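Long-range contacts in thioredoxin family protein (Streptococcus pneumoniae, PDB 2YP6), which is a surface-exposed thioredoxin-fold lipoprotein that probably exchanges disulfides with partner proteins, supporting resistance to extracellular oxidative stress and virulence: residues D48-T53 with Q145-R150; I104-A109 with K131-L136; P110-E115 with T139-F144. All coordinates share one frame; numbering follows the deposited sequence.

Interaction 1 (D48-T53 with Q145-R150); sequences DAPDFT and QAYQIR
The extended run at Pro-50 passes the end of helix 142-146, with the CA atoms of Pro-50 and Ala-146 6.6 Å apart, so the two backbones meet at one point and form no strand pairing. In this thioredoxin fold the contact fastens the stretch leading into strand 53-56 to a helix terminus closed by a Schellman motif. Gln-148, with positive phi, is the C-prime residue, and its N bonds to Gln-145 O at 3.0 Å.

Tyr-147, the first residue to leave helical geometry, supplies most of the chemistry. Its CG lies anti to the carbonyl carbon and beside the backbone N (chi1 -79°), directing the ring toward the 48-53 segment, where it meets Ala-49, Pro-50 and Phe-52. The phenol OH donates to Pro-50 O at 2.7 Å, approaching in the carbonyl plane and on a lone pair. The same proline also covers a face of the phenol: its CD sits 3.8 Å from the Tyr-147 ring centroid, 25° off the normal and offset toward the rim, a CH-pi contact. Pro-50 thus meets Tyr-147 twice: its carbonyl fixes the position of the hydroxyl, while CD packs against the ring face and would resist its turning. The pyrrolidine reaches the helix as well, with Pro-50 CB 4.0 Å from Ala-146 CB.

Beyond the segments, Tyr-156 meets the Tyr-147 ring edge-to-face, and Leu-74 of strand 71-76 touches both Tyr-147 and Phe-52, linking the contact to the central sheet. Ala-49 and Phe-52 also approach the hydroxyl. Ala-49 CB comes within 3.4 Å of Tyr-147 OH. Phe-52 crosses Tyr-147 at about a right angle and turns its edge to the hydroxyl, with CE2 3.8 Å from Tyr-147 OH and that oxygen lying in the plane of the Phe-52 ring.

Interaction 2 (I104-A109 with K131-L136); sequences ILTVIA and KDIPVL
Thr-106 pairs with Val-135 and Val-107 with Leu-136 in parallel register, the first pair at a CA-CA distance of 4.9 Å, while the directions of 104-108 and 133-136 differ by 48°. Leu-136 N donates to Thr-106 O at 2.8 Å, and Ile-108 N donates to Leu-136 O at 3.0 Å, the latter nearly in line with the C=O bond.

Pro-134 O accepts two bonds from one residue. Thr-106 N reaches it at 3.1 Å from above the carbonyl plane, and Thr-106 OG1 reaches it at 2.8 Å from a position tilted only 15° out of that plane. With chi1 at 81°, OG1 stands between the backbone N and the carbonyl carbon, which lets it share Pro-134 O with the backbone N-H of its own residue. OG1 is also hydrogen-bonded to Trp-77 NE1.

These are the two strands of a beta-alpha-beta unit, 102-108 and 135-137, connected through helix 120-127 and neighbours in the sheet of the thioredoxin fold. On the face of Thr-106 and Val-135, Thr-106 CG2 presses on Ile-133 CG2 at 3.5 Å, tighter than usual carbon packing, and Leu-91 of helix 88-96 touches both residues. Ile-108 CG1 meets Val-135 CG1 at 3.8 Å, where Phe-121 of helix 120-127 touches both side chains. Beside Leu-105, the Pro-134 ring lies against Ile-104 O, a buried carbonyl oxygen without a polar partner, with CG at 3.2 Å.

Interaction 3 (P110-E115 with T139-F144); sequences PGIQGE and TKATTF. With C6W (3-Cyclohexyl-1-Propylphosphocholine), chain E.
Ile-112 carries the apolar part of this contact by pushing the tip of its longer branch against segment 139-144. Its CG1 is anti to the carbonyl carbon and chi2 is extended at 168°, which places CD1 3.9 Å from Ala-141 CB, the side chain at the N-cap position of helix 142-146. The same methyl lies 3.9 Å from Thr-139 O. Alongside, Pro-110 CG meets Thr-139 CG2 obliquely, also at 3.9 Å.

Hydrogen bonds do not cross between the segments; they shape each one. Residues Ile-112 to Glu-115 form a type I' beta turn, closed by Glu-115 N to Ile-112 O at 3.1 Å. On the helix side, Asp-138 accepts from Phe-144 N through OD2 and is hydrogen-bonded to Thr-143 OG1 through OD1, which probably steadies the first turn of the helix carrying Phe-144.

The bound 3-cyclohexyl-1-propylphosphocholine is met by both segments. Cyclohexyl C12 lies over a face of the Phe-144 ring, and the neighbouring C11 is 3.7 Å from Phe-144 CD2, while Ile-112 CG2 approaches ligand C13 at 4.0 Å. Gln-113 CG rests on the propyl carbons C6 and C7; the bend at chi2 (68°) then sets CD and starts the amide toward the phosphate, where NE2 donates to O4 at 3.2 Å, nearly straight at 164°. Gly-114 lies beside the choline end.

Trp-80, the residue preceding Cys-81 of the Cys-81–Cys-84 disulfide, completes the ligand pocket. Apolar contacts to cyclohexyl and propyl carbons plus one amide-to-phosphate bond match this ligand's two-part character, and with Trp-80 lining the pocket directly before a disulfide cysteine, partner proteins might engage the same surface.

Interactions 1 and 2 are buried, whereas interaction 3 is a surface contact, and their chemistry follows: backbone pairing between strands in 2, one phenol-to-carbonyl bond with ring packing in 1, and apolar touches plus ligand binding in 3. Helix 142-146 serves both 1 and 3, which use its C-terminal and N-terminal ends; a probable hydrogen bond from Ile-149 N to Phe-144 O links them. Segments 104-109 and 110-115 are consecutive, so interaction 3 begins where the strand of interaction 2 ends. Phe-144 CE1 packs 3.6 Å from Ile-108 C. Likewise, Phe-52 CE1 lies 3.6 Å from Leu-136 CD1, so that Phe-52 packs directly on the leucines of interaction 2.

Interaction 1 (D48-T53 with Q145-R150)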
# COMPACT_ATOMS: atom_id res chain seq x y z
N ASP A 48 -11.56 -10.16 -7.72
CA ASP A 48 -10.32 -9.57 -8.24
C ASP A 48 -10.08 -8.18 -7.67
O ASP A 48 -10.99 -7.33 -7.64
CB ASP A 48 -10.36 -9.45 -9.77
CG ASP A 48 -10.25 -10.78 -10.47
OD1 ASP A 48 -9.87 -11.80 -9.85
OD2 ASP A 48 -10.55 -10.78 -11.68
N ALA A 49 -8.86 -7.94 -7.24
CA ALA A 49 -8.40 -6.59 -6.88
C ALA A 49 -8.32 -5.75 -8.15
O ALA A 49 -7.75 -6.20 -9.13
CB ALA A 49 -7.02 -6.67 -6.23
N PRO A 50 -8.88 -4.53 -8.12
CA PRO A 50 -8.84 -3.70 -9.32
C PRO A 50 -7.40 -3.42 -9.78
O PRO A 50 -6.48 -3.19 -8.98
CB PRO A 50 -9.54 -2.41 -8.88
CG PRO A 50 -10.42 -2.80 -7.75
CD PRO A 50 -9.68 -3.92 -7.04
N ASP A 51 -7.21 -3.50 -11.08
CA ASP A 51 -5.92 -3.20 -11.66
C ASP A 51 -5.58 -1.72 -11.53
O ASP A 51 -6.47 -0.87 -11.45
CB ASP A 51 -5.93 -3.55 -13.13
CG ASP A 51 -5.72 -5.02 -13.37
OD1 ASP A 51 -4.56 -5.47 -13.24
OD2 ASP A 51 -6.72 -5.70 -13.68
N PHE A 52 -4.29 -1.44 -11.52
CA PHE A 52 -3.80 -0.08 -11.59
C PHE A 52 -2.42 -0.01 -12.23
O PHE A 52 -1.66 -1.00 -12.26
CB PHE A 52 -3.81 0.60 -10.21
CG PHE A 52 -3.01 -0.12 -9.17
CD1 PHE A 52 -1.63 -0.00 -9.12
CD2 PHE A 52 -3.64 -0.90 -8.21
CE1 PHE A 52 -0.88 -0.68 -8.14
CE2 PHE A 52 -2.91 -1.57 -7.23
CZ PHE A 52 -1.53 -1.46 -7.19
N THR A 53 -2.14 1.16 -12.79
CA THR A 53 -0.86 1.50 -13.39
C THR A 53 -0.48 2.88 -12.84
O THR A 53 -1.13 3.88 -13.15
CB THR A 53 -0.92 1.52 -14.92
OG1 THR A 53 -1.31 0.21 -15.38
CG2 THR A 53 0.44 1.86 -15.53
N GLN A 145 -10.31 5.65 -5.52
CA GLN A 145 -11.71 5.48 -5.87
C GLN A 145 -12.03 4.02 -6.17
O GLN A 145 -13.04 3.49 -5.69
CB GLN A 145 -12.07 6.35 -7.08
CG GLN A 145 -13.53 6.34 -7.43
CD GLN A 145 -13.86 7.32 -8.55
OE1 GLN A 145 -12.99 8.04 -9.05
NE2 GLN A 145 -15.13 7.35 -8.95
N ALA A 146 -11.18 3.38 -6.96
CA ALA A 146 -11.42 2.00 -7.35
C ALA A 146 -11.50 1.08 -6.13
O ALA A 146 -12.28 0.13 -6.12
CB ALA A 146 -10.34 1.51 -8.29
N TYR A 147 -10.67 1.34 -5.12
CA TYR A 147 -10.63 0.50 -3.93
C TYR A 147 -11.60 1.00 -2.84
O TYR A 147 -11.60 0.50 -1.69
CB TYR A 147 -9.18 0.38 -3.41
CG TYR A 147 -8.34 -0.61 -4.20
CD1 TYR A 147 -7.87 -0.32 -5.46
CD2 TYR A 147 -8.04 -1.87 -3.67
CE1 TYR A 147 -7.14 -1.25 -6.18
CE2 TYR A 147 -7.30 -2.78 -4.38
CZ TYR A 147 -6.88 -2.48 -5.64
OH TYR A 147 -6.13 -3.40 -6.33
N GLN A 148 -12.43 1.97 -3.19
CA GLN A 148 -13.47 2.49 -2.30
C GLN A 148 -12.96 2.86 -0.91
O GLN A 148 -13.53 2.50 0.12
CB GLN A 148 -14.61 1.48 -2.20
CG GLN A 148 -15.24 1.18 -3.56
CD GLN A 148 -16.51 0.36 -3.46
OE1 GLN A 148 -16.63 -0.69 -4.06
NE2 GLN A 148 -17.47 0.86 -2.69
N ILE A 149 -11.87 3.61 -0.89
CA ILE A 149 -11.28 3.99 0.37
C ILE A 149 -12.24 4.94 1.10
O ILE A 149 -12.74 5.89 0.52
CB ILE A 149 -9.91 4.61 0.14
CG1 ILE A 149 -8.99 3.59 -0.55
CG2 ILE A 149 -9.30 5.10 1.47
CD1 ILE A 149 -8.85 2.26 0.20
N ARG A 150 -12.52 4.64 2.37
CA ARG A 150 -13.39 5.50 3.20
C ARG A 150 -12.58 6.13 4.34
O ARG A 150 -12.89 7.23 4.80
CB ARG A 150 -14.56 4.68 3.77
CG ARG A 150 -14.09 3.50 4.65
CD ARG A 150 -15.18 2.92 5.59
NE ARG A 150 -16.15 2.09 4.89
CZ ARG A 150 -16.81 1.05 5.42
NH1 ARG A 150 -16.61 0.68 6.68
NH2 ARG A 150 -17.67 0.39 4.66

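Interaction 2 (I104-A109 with K131-L136)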
# COMPACT_ATOMS: atom_id res chain seq x y z
N ILE A 104 5.14 -5.66 -0.73
CA ILE A 104 4.52 -4.49 -0.14
C ILE A 104 4.46 -3.32 -1.13
O ILE A 104 5.48 -2.95 -1.74
CB ILE A 104 5.30 -4.04 1.12
CG1 ILE A 104 5.29 -5.15 2.16
CG2 ILE A 104 4.74 -2.76 1.64
CD1 ILE A 104 6.44 -5.09 3.16
N LEU A 105 3.27 -2.73 -1.26
CA LEU A 105 3.05 -1.54 -2.08
C LEU A 105 2.18 -0.59 -1.27
O LEU A 105 1.22 -1.02 -0.62
CB LEU A 105 2.28 -1.84 -3.37
CG LEU A 105 2.94 -2.75 -4.40
CD1 LEU A 105 1.98 -2.99 -5.57
CD2 LEU A 105 4.25 -2.17 -4.87
N THR A 106 2.53 0.69 -1.30
CA THR A 106 1.69 1.68 -0.65
C THR A 106 1.32 2.73 -1.67
O THR A 106 2.05 2.92 -2.63
CB THR A 106 2.34 2.32 0.59
OG1 THR A 106 3.25 3.36 0.20
CG2 THR A 106 3.06 1.26 1.43
N VAL A 107 0.18 3.38 -1.44
CA VAL A 107 -0.39 4.35 -2.35
C VAL A 107 -0.79 5.63 -1.61
O VAL A 107 -1.46 5.58 -0.57
CB VAL A 107 -1.65 3.79 -3.06
CG1 VAL A 107 -2.12 4.75 -4.18
CG2 VAL A 107 -1.40 2.36 -3.60
N ILE A 108 -0.34 6.77 -2.14
CA ILE A 108 -0.81 8.08 -1.69
C ILE A 108 -1.44 8.78 -2.89
O ILE A 108 -1.30 8.35 -4.03
CB ILE A 108 0.32 8.96 -1.10
CG1 ILE A 108 1.34 9.29 -2.16
CG2 ILE A 108 0.99 8.27 0.07
CD1 ILE A 108 2.32 10.41 -1.81
N ALA A 109 -2.13 9.88 -2.62
CA ALA A 109 -2.77 10.68 -3.65
C ALA A 109 -2.14 12.06 -3.58
O ALA A 109 -2.65 12.96 -2.89
CB ALA A 109 -4.25 10.76 -3.40
N LYS A 131 12.13 4.55 4.39
CA LYS A 131 12.76 4.04 3.19
C LYS A 131 12.41 2.57 3.01
O LYS A 131 11.80 1.96 3.88
CB LYS A 131 14.27 4.22 3.25
CG LYS A 131 14.91 3.52 4.43
CD LYS A 131 16.40 3.84 4.51
CE LYS A 131 17.11 2.96 5.52
NZ LYS A 131 17.39 1.59 4.96
N ASP A 132 12.79 2.01 1.87
CA ASP A 132 12.53 0.61 1.54
C ASP A 132 11.06 0.26 1.41
O ASP A 132 10.70 -0.92 1.43
CB ASP A 132 13.21 -0.32 2.56
CG ASP A 132 14.71 -0.09 2.65
OD1 ASP A 132 15.35 0.18 1.60
OD2 ASP A 132 15.27 -0.12 3.76
N ILE A 133 10.21 1.27 1.25
CA ILE A 133 8.78 1.06 1.10
C ILE A 133 8.36 1.71 -0.21
O ILE A 133 8.53 2.91 -0.35
CB ILE A 133 7.98 1.74 2.24
CG1 ILE A 133 8.29 1.07 3.57
CG2 ILE A 133 6.47 1.69 1.96
CD1 ILE A 133 8.02 -0.41 3.58
N PRO A 134 7.83 0.93 -1.17
CA PRO A 134 7.30 1.57 -2.38
C PRO A 134 6.16 2.51 -2.11
O PRO A 134 5.20 2.19 -1.38
CB PRO A 134 6.80 0.38 -3.21
CG PRO A 134 7.58 -0.78 -2.72
CD PRO A 134 7.78 -0.54 -1.27
N VAL A 135 6.24 3.68 -2.72
CA VAL A 135 5.13 4.61 -2.64
C VAL A 135 4.68 4.94 -4.05
O VAL A 135 5.47 5.44 -4.85
CB VAL A 135 5.51 5.93 -1.93
CG1 VAL A 135 4.31 6.87 -1.90
CG2 VAL A 135 6.03 5.66 -0.52
N LEU A 136 3.43 4.63 -4.33
CA LEU A 136 2.86 4.86 -5.64
C LEU A 136 1.99 6.11 -5.61
O LEU A 136 1.29 6.36 -4.63
CB LEU A 136 2.02 3.67 -6.06
CG LEU A 136 2.74 2.31 -6.06
CD1 LEU A 136 1.82 1.29 -6.69
CD2 LEU A 136 4.09 2.36 -6.76

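Interaction 3 (P110-E115 with T139-F144)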
# COMPACT_ATOMS: atom_id res chain seq x y z
N PRO A 110 -0.99 12.23 -4.26
CA PRO A 110 -0.22 13.46 -4.07
C PRO A 110 -1.02 14.71 -4.46
O PRO A 110 -1.73 14.70 -5.47
CB PRO A 110 1.01 13.27 -4.97
CG PRO A 110 0.73 12.11 -5.82
CD PRO A 110 -0.36 11.30 -5.20
N GLY A 111 -0.95 15.74 -3.63
CA GLY A 111 -1.64 16.99 -3.88
C GLY A 111 -3.14 16.95 -3.69
O GLY A 111 -3.82 17.98 -3.80
N ILE A 112 -3.69 15.78 -3.40
CA ILE A 112 -5.13 15.65 -3.34
C ILE A 112 -5.62 15.69 -1.91
O ILE A 112 -5.10 14.99 -1.03
CB ILE A 112 -5.60 14.39 -4.07
CG1 ILE A 112 -5.29 14.57 -5.56
CG2 ILE A 112 -7.08 14.17 -3.86
CD1 ILE A 112 -5.41 13.38 -6.35
N GLN A 113 -6.62 16.55 -1.70
CA GLN A 113 -7.27 16.72 -0.40
C GLN A 113 -6.26 16.89 0.72
O GLN A 113 -6.36 16.26 1.78
CB GLN A 113 -8.23 15.56 -0.10
CG GLN A 113 -9.50 16.03 0.58
CD GLN A 113 -10.40 16.87 -0.31
OE1 GLN A 113 -10.11 17.10 -1.48
NE2 GLN A 113 -11.51 17.34 0.25
N GLY A 114 -5.26 17.73 0.48
CA GLY A 114 -4.32 18.08 1.52
C GLY A 114 -3.01 17.33 1.52
O GLY A 114 -2.11 17.71 2.25
N GLU A 115 -2.88 16.27 0.72
CA GLU A 115 -1.60 15.59 0.61
C GLU A 115 -0.57 16.54 0.02
O GLU A 115 -0.90 17.50 -0.69
CB GLU A 115 -1.74 14.33 -0.25
CG GLU A 115 -0.50 13.49 -0.39
CD GLU A 115 0.05 13.03 0.95
OE1 GLU A 115 -0.46 12.02 1.49
OE2 GLU A 115 0.98 13.69 1.49
N THR A 139 -2.15 10.02 -8.82
CA THR A 139 -2.29 11.43 -9.20
C THR A 139 -3.66 11.82 -9.73
O THR A 139 -3.95 13.01 -9.91
CB THR A 139 -1.25 11.79 -10.27
OG1 THR A 139 -1.39 10.87 -11.37
CG2 THR A 139 0.14 11.73 -9.69
N LYS A 140 -4.52 10.83 -9.95
CA LYS A 140 -5.88 11.08 -10.42
C LYS A 140 -6.92 10.64 -9.41
O LYS A 140 -8.11 10.80 -9.66
CB LYS A 140 -6.13 10.32 -11.72
CG LYS A 140 -5.31 10.76 -12.90
CD LYS A 140 -5.39 9.74 -14.01
CE LYS A 140 -4.30 9.94 -15.06
NZ LYS A 140 -4.34 8.91 -16.14
N ALA A 141 -6.45 10.10 -8.28
CA ALA A 141 -7.29 9.55 -7.22
C ALA A 141 -8.13 8.36 -7.65
O ALA A 141 -9.02 7.93 -6.90
CB ALA A 141 -8.17 10.63 -6.61
N THR A 142 -7.84 7.79 -8.81
CA THR A 142 -8.69 6.74 -9.35
C THR A 142 -8.45 5.37 -8.72
O THR A 142 -9.32 4.51 -8.75
CB THR A 142 -8.56 6.63 -10.87
OG1 THR A 142 -7.19 6.53 -11.23
CG2 THR A 142 -9.17 7.83 -11.51
N THR A 143 -7.27 5.16 -8.16
CA THR A 143 -7.00 3.94 -7.43
C THR A 143 -7.67 3.99 -6.05
O THR A 143 -8.30 3.04 -5.63
CB THR A 143 -5.50 3.69 -7.25
OG1 THR A 143 -4.82 3.91 -8.48
CG2 THR A 143 -5.24 2.26 -6.78
N PHE A 144 -7.55 5.12 -5.35
CA PHE A 144 -8.33 5.31 -4.13
C PHE A 144 -9.83 5.11 -4.40
O PHE A 144 -10.54 4.55 -3.58
CB PHE A 144 -8.14 6.72 -3.55
CG PHE A 144 -6.95 6.84 -2.61
CD1 PHE A 144 -5.66 6.93 -3.10
CD2 PHE A 144 -7.15 6.91 -1.23
CE1 PHE A 144 -4.57 7.08 -2.24
CE2 PHE A 144 -6.06 7.07 -0.36
CZ PHE A 144 -4.77 7.15 -0.86
C2 C6W E . -6.78 17.01 7.16
C3 C6W E . -6.27 17.30 4.58
C1 C6W E . -8.19 18.24 5.70
C4 C6W E . -7.31 15.95 5.58
C5 C6W E . -8.81 15.61 5.57
C10 C6W E . -8.33 10.80 0.82
CAI C6W E . -10.13 11.85 -0.52
C13 C6W E . -9.34 11.55 -1.77
C6 C6W E . -11.42 14.05 2.68
C7 C6W E . -10.14 13.21 2.50
C9 C6W E . -9.64 11.49 0.72
O3 C6W E . -11.70 16.42 5.69
P C6W E . -11.08 16.00 4.39
O4 C6W E . -11.66 17.01 3.46
O1 C6W E . -9.49 16.11 4.46
N C6W E . -7.03 17.39 5.81
O2 C6W E . -11.52 14.51 4.01
C8 C6W E . -10.46 11.80 1.97
C12 C6W E . -8.11 10.90 -1.68
C11 C6W E . -7.58 10.51 -0.34